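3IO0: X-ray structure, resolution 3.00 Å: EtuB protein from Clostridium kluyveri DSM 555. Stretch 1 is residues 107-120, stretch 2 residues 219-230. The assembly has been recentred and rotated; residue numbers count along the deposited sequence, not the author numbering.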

# COMPACT_ATOMS: atom_id res chain seq x y z
N THR A 107 -3.56 7.67 23.78
CA THR A 107 -2.81 7.34 22.59
C THR A 107 -1.30 7.52 22.77
O THR A 107 -0.54 6.57 22.59
CB THR A 107 -3.34 8.09 21.35
OG1 THR A 107 -4.59 7.52 20.97
CG2 THR A 107 -2.39 7.98 20.16
N ASP A 108 -0.89 8.72 23.17
CA ASP A 108 0.54 9.03 23.26
C ASP A 108 1.25 8.15 24.26
O ASP A 108 2.42 7.82 24.07
CB ASP A 108 0.74 10.49 23.62
CG ASP A 108 0.31 11.41 22.52
OD1 ASP A 108 1.04 11.51 21.52
OD2 ASP A 108 -0.77 12.02 22.65
N LYS A 109 0.53 7.77 25.32
CA LYS A 109 1.04 6.82 26.30
C LYS A 109 1.51 5.56 25.58
O LYS A 109 2.63 5.10 25.79
CB LYS A 109 -0.04 6.49 27.33
CG LYS A 109 0.14 5.19 28.11
CD LYS A 109 -0.64 5.26 29.41
CE LYS A 109 -1.22 3.91 29.83
NZ LYS A 109 -2.67 3.78 29.44
N TYR A 110 0.65 5.04 24.71
CA TYR A 110 0.92 3.78 24.02
C TYR A 110 1.94 3.86 22.90
O TYR A 110 2.71 2.93 22.69
CB TYR A 110 -0.37 3.16 23.53
CG TYR A 110 -1.19 2.63 24.68
CD1 TYR A 110 -0.69 1.63 25.50
CD2 TYR A 110 -2.45 3.14 24.94
CE1 TYR A 110 -1.42 1.15 26.56
CE2 TYR A 110 -3.20 2.66 26.00
CZ TYR A 110 -2.68 1.66 26.80
OH TYR A 110 -3.41 1.17 27.85
N LEU A 111 1.94 4.97 22.17
CA LEU A 111 2.97 5.22 21.17
C LEU A 111 4.38 5.14 21.78
O LEU A 111 5.37 4.96 21.06
CB LEU A 111 2.74 6.58 20.52
CG LEU A 111 1.55 6.69 19.57
CD1 LEU A 111 1.14 8.14 19.40
CD2 LEU A 111 1.87 6.05 18.22
N GLY A 112 4.46 5.24 23.10
CA GLY A 112 5.72 5.05 23.81
C GLY A 112 6.32 3.69 23.56
O GLY A 112 7.52 3.50 23.71
N ASN A 113 5.47 2.74 23.18
CA ASN A 113 5.89 1.39 22.84
C ASN A 113 6.33 1.22 21.38
O ASN A 113 6.61 0.11 20.94
CB ASN A 113 4.76 0.41 23.16
CG ASN A 113 4.55 0.24 24.64
OD1 ASN A 113 3.42 0.24 25.11
ND2 ASN A 113 5.63 0.07 25.37
N VAL A 114 6.37 2.32 20.64
CA VAL A 114 6.83 2.27 19.26
C VAL A 114 8.26 2.78 19.22
O VAL A 114 8.54 3.89 19.64
CB VAL A 114 5.93 3.12 18.31
CG1 VAL A 114 6.49 3.13 16.89
CG2 VAL A 114 4.52 2.59 18.30
N TYR A 115 9.16 1.94 18.73
CA TYR A 115 10.55 2.34 18.53
C TYR A 115 10.76 2.58 17.05
O TYR A 115 10.57 1.68 16.25
CB TYR A 115 11.49 1.23 19.02
CG TYR A 115 11.36 0.93 20.50
CD1 TYR A 115 10.30 0.16 20.99
CD2 TYR A 115 12.30 1.41 21.42
CE1 TYR A 115 10.17 -0.12 22.34
CE2 TYR A 115 12.18 1.14 22.77
CZ TYR A 115 11.12 0.37 23.23
OH TYR A 115 11.01 0.11 24.58
N LEU A 116 11.13 3.81 16.67
CA LEU A 116 11.34 4.12 15.25
C LEU A 116 12.81 4.14 14.90
O LEU A 116 13.68 4.26 15.77
CB LEU A 116 10.76 5.48 14.87
CG LEU A 116 9.27 5.78 14.93
CD1 LEU A 116 9.08 7.28 14.68
CD2 LEU A 116 8.49 4.95 13.92
N CYS A 117 13.08 4.03 13.61
CA CYS A 117 14.41 4.23 13.09
C CYS A 117 14.37 4.17 11.58
O CYS A 117 13.33 3.90 10.98
CB CYS A 117 15.38 3.19 13.62
SG CYS A 117 15.25 1.64 12.79
N ASP A 118 15.52 4.40 10.97
CA ASP A 118 15.57 4.63 9.54
C ASP A 118 15.10 3.44 8.71
O ASP A 118 14.40 3.61 7.71
CB ASP A 118 16.98 5.05 9.13
CG ASP A 118 17.13 5.14 7.63
OD1 ASP A 118 16.72 6.18 7.07
OD2 ASP A 118 17.62 4.14 7.02
N ALA A 119 15.49 2.24 9.12
CA ALA A 119 15.22 1.06 8.31
C ALA A 119 13.91 0.35 8.67
O ALA A 119 13.52 -0.61 8.00
CB ALA A 119 16.39 0.10 8.35
N GLY A 120 13.23 0.83 9.71
CA GLY A 120 11.96 0.22 10.10
C GLY A 120 11.51 0.64 11.47
O GLY A 120 11.68 1.79 11.86
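Stretch 2, residues 219-230: GQDPVSMSKPTF

What holds stretch 2 to stretch 1 most firmly? Four hydrogen bonds do, two of them from a single antiparallel bridge between Leu 116 and Val 223. Leu 116 N donates to Val 223 O at 3.2 Å, and Val 223 N donates to Leu 116 O at 3.0 Å, both nearly straight. Beyond the bridge on one side, Ala 119 N reaches Gln 220 OE1 at 2.8 Å, so the glutamine side chain binds backbone in the type I turn from Cys 117 to Gly 120. On the other, Ser 224 OG donates to Gly 112 O at 2.5 Å, a very short contact.

How does the backbone of stretch 2 run? It is antiparallel to stretch 1 and extended around the bridge, but forms no regular helix or strand of its own. Pro 222 lies near Cys 117, Ser 224 near Tyr 115, and Lys 227 near Gly 112, which lies within the type I turn from Leu 111 to Val 114. A cis peptide bond precedes Ser 226.

Why does Gly 112 suit this close approach? Its CA lies 3.2 Å from Lys 227 O in a CA-H...O contact, and 3.4 Å from Ser 226 CB. A CB here would clash with Lys 227 O and Ser 226 OG, so the missing side chain lets the chains approach closely.

Which side chains pack around this polar framework? Met 225 points toward stretch 1: its SD lies 3.9 Å from Leu 111 CB and 4.1 Å from Val 114 CB, while its CE reaches Leu 116 CD1 at 3.5 Å. Ser 224 CB covers one face of the Tyr 115 ring, 3.9 Å from its centroid, and Pro 228 CB approaches Tyr 115 OH at 3.6 Å. Farther out, Thr 229 CG2 lies 4.1 Å from Lys 109 CG.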

# COMPACT_ATOMS: atom_id res chain seq x y z
N GLY A 219 22.83 -1.81 12.32
CA GLY A 219 23.36 -0.43 12.35
C GLY A 219 22.32 0.65 12.64
O GLY A 219 22.55 1.83 12.39
N GLN A 220 21.18 0.23 13.18
CA GLN A 220 20.08 1.14 13.44
C GLN A 220 20.13 1.59 14.88
O GLN A 220 20.65 0.88 15.75
CB GLN A 220 18.73 0.46 13.17
CG GLN A 220 18.52 0.03 11.73
CD GLN A 220 18.64 1.18 10.78
OE1 GLN A 220 17.77 2.05 10.71
NE2 GLN A 220 19.73 1.21 10.05
N ASP A 221 19.56 2.77 15.11
CA ASP A 221 19.40 3.29 16.45
C ASP A 221 17.92 3.46 16.78
O ASP A 221 17.38 4.57 16.69
CB ASP A 221 20.17 4.60 16.60
CG ASP A 221 20.16 5.14 18.03
OD1 ASP A 221 19.77 4.40 18.97
OD2 ASP A 221 20.56 6.31 18.20
N PRO A 222 17.25 2.37 17.18
CA PRO A 222 15.81 2.39 17.40
C PRO A 222 15.42 3.10 18.71
O PRO A 222 15.95 2.77 19.77
CB PRO A 222 15.45 0.90 17.46
CG PRO A 222 16.67 0.23 17.95
CD PRO A 222 17.84 1.05 17.48
N VAL A 223 14.49 4.05 18.63
CA VAL A 223 14.12 4.87 19.80
C VAL A 223 12.62 5.13 19.96
O VAL A 223 11.97 5.68 19.07
CB VAL A 223 14.89 6.23 19.84
CG1 VAL A 223 16.37 6.02 20.18
CG2 VAL A 223 14.73 7.01 18.52
N SER A 224 12.08 4.76 21.10
CA SER A 224 10.74 5.17 21.47
C SER A 224 10.83 6.59 21.97
O SER A 224 11.93 7.10 22.09
CB SER A 224 10.27 4.31 22.63
OG SER A 224 9.50 5.06 23.55
N MET A 225 9.73 7.30 22.12
CA MET A 225 8.90 7.78 21.05
C MET A 225 8.46 9.19 21.44
O MET A 225 8.19 9.97 20.52
CB MET A 225 7.74 6.89 20.57
CG MET A 225 7.56 7.05 19.02
SD MET A 225 5.88 7.21 18.30
CE MET A 225 6.17 7.41 16.54
N SER A 226 8.36 9.59 22.74
CA SER A 226 7.96 8.87 24.01
C SER A 226 8.85 7.91 24.89
O SER A 226 10.08 8.01 24.90
CB SER A 226 6.52 8.34 23.91
OG SER A 226 5.99 8.14 25.20
N LYS A 227 8.20 7.03 25.67
CA LYS A 227 8.87 5.99 26.48
C LYS A 227 7.89 4.81 26.78
O LYS A 227 6.68 5.04 26.86
CB LYS A 227 9.44 6.61 27.76
CG LYS A 227 8.81 6.07 29.05
CD LYS A 227 8.26 7.17 29.94
CE LYS A 227 7.41 6.56 31.05
NZ LYS A 227 6.81 7.62 31.91
N PRO A 228 8.40 3.56 26.97
CA PRO A 228 7.52 2.37 26.96
C PRO A 228 6.65 2.24 28.20
O PRO A 228 6.77 3.07 29.09
CB PRO A 228 8.51 1.19 26.87
CG PRO A 228 9.74 1.69 27.51
CD PRO A 228 9.81 3.18 27.22
N THR A 229 5.80 1.22 28.26
CA THR A 229 4.83 1.08 29.36
C THR A 229 4.96 -0.19 30.22
O THR A 229 4.16 -0.38 31.14
CB THR A 229 3.36 1.18 28.87
OG1 THR A 229 3.03 0.02 28.11
CG2 THR A 229 3.14 2.43 28.02
N PHE A 230 5.94 -1.05 29.94
CA PHE A 230 6.15 -2.28 30.74
C PHE A 230 7.57 -2.83 30.62
O PHE A 230 8.38 -2.29 29.87
CB PHE A 230 5.12 -3.37 30.39
CG PHE A 230 5.22 -3.87 28.97
CD1 PHE A 230 4.53 -3.22 27.94
CD2 PHE A 230 6.02 -4.98 28.66
CE1 PHE A 230 4.65 -3.67 26.62
CE2 PHE A 230 6.14 -5.43 27.34
CZ PHE A 230 5.45 -4.77 26.32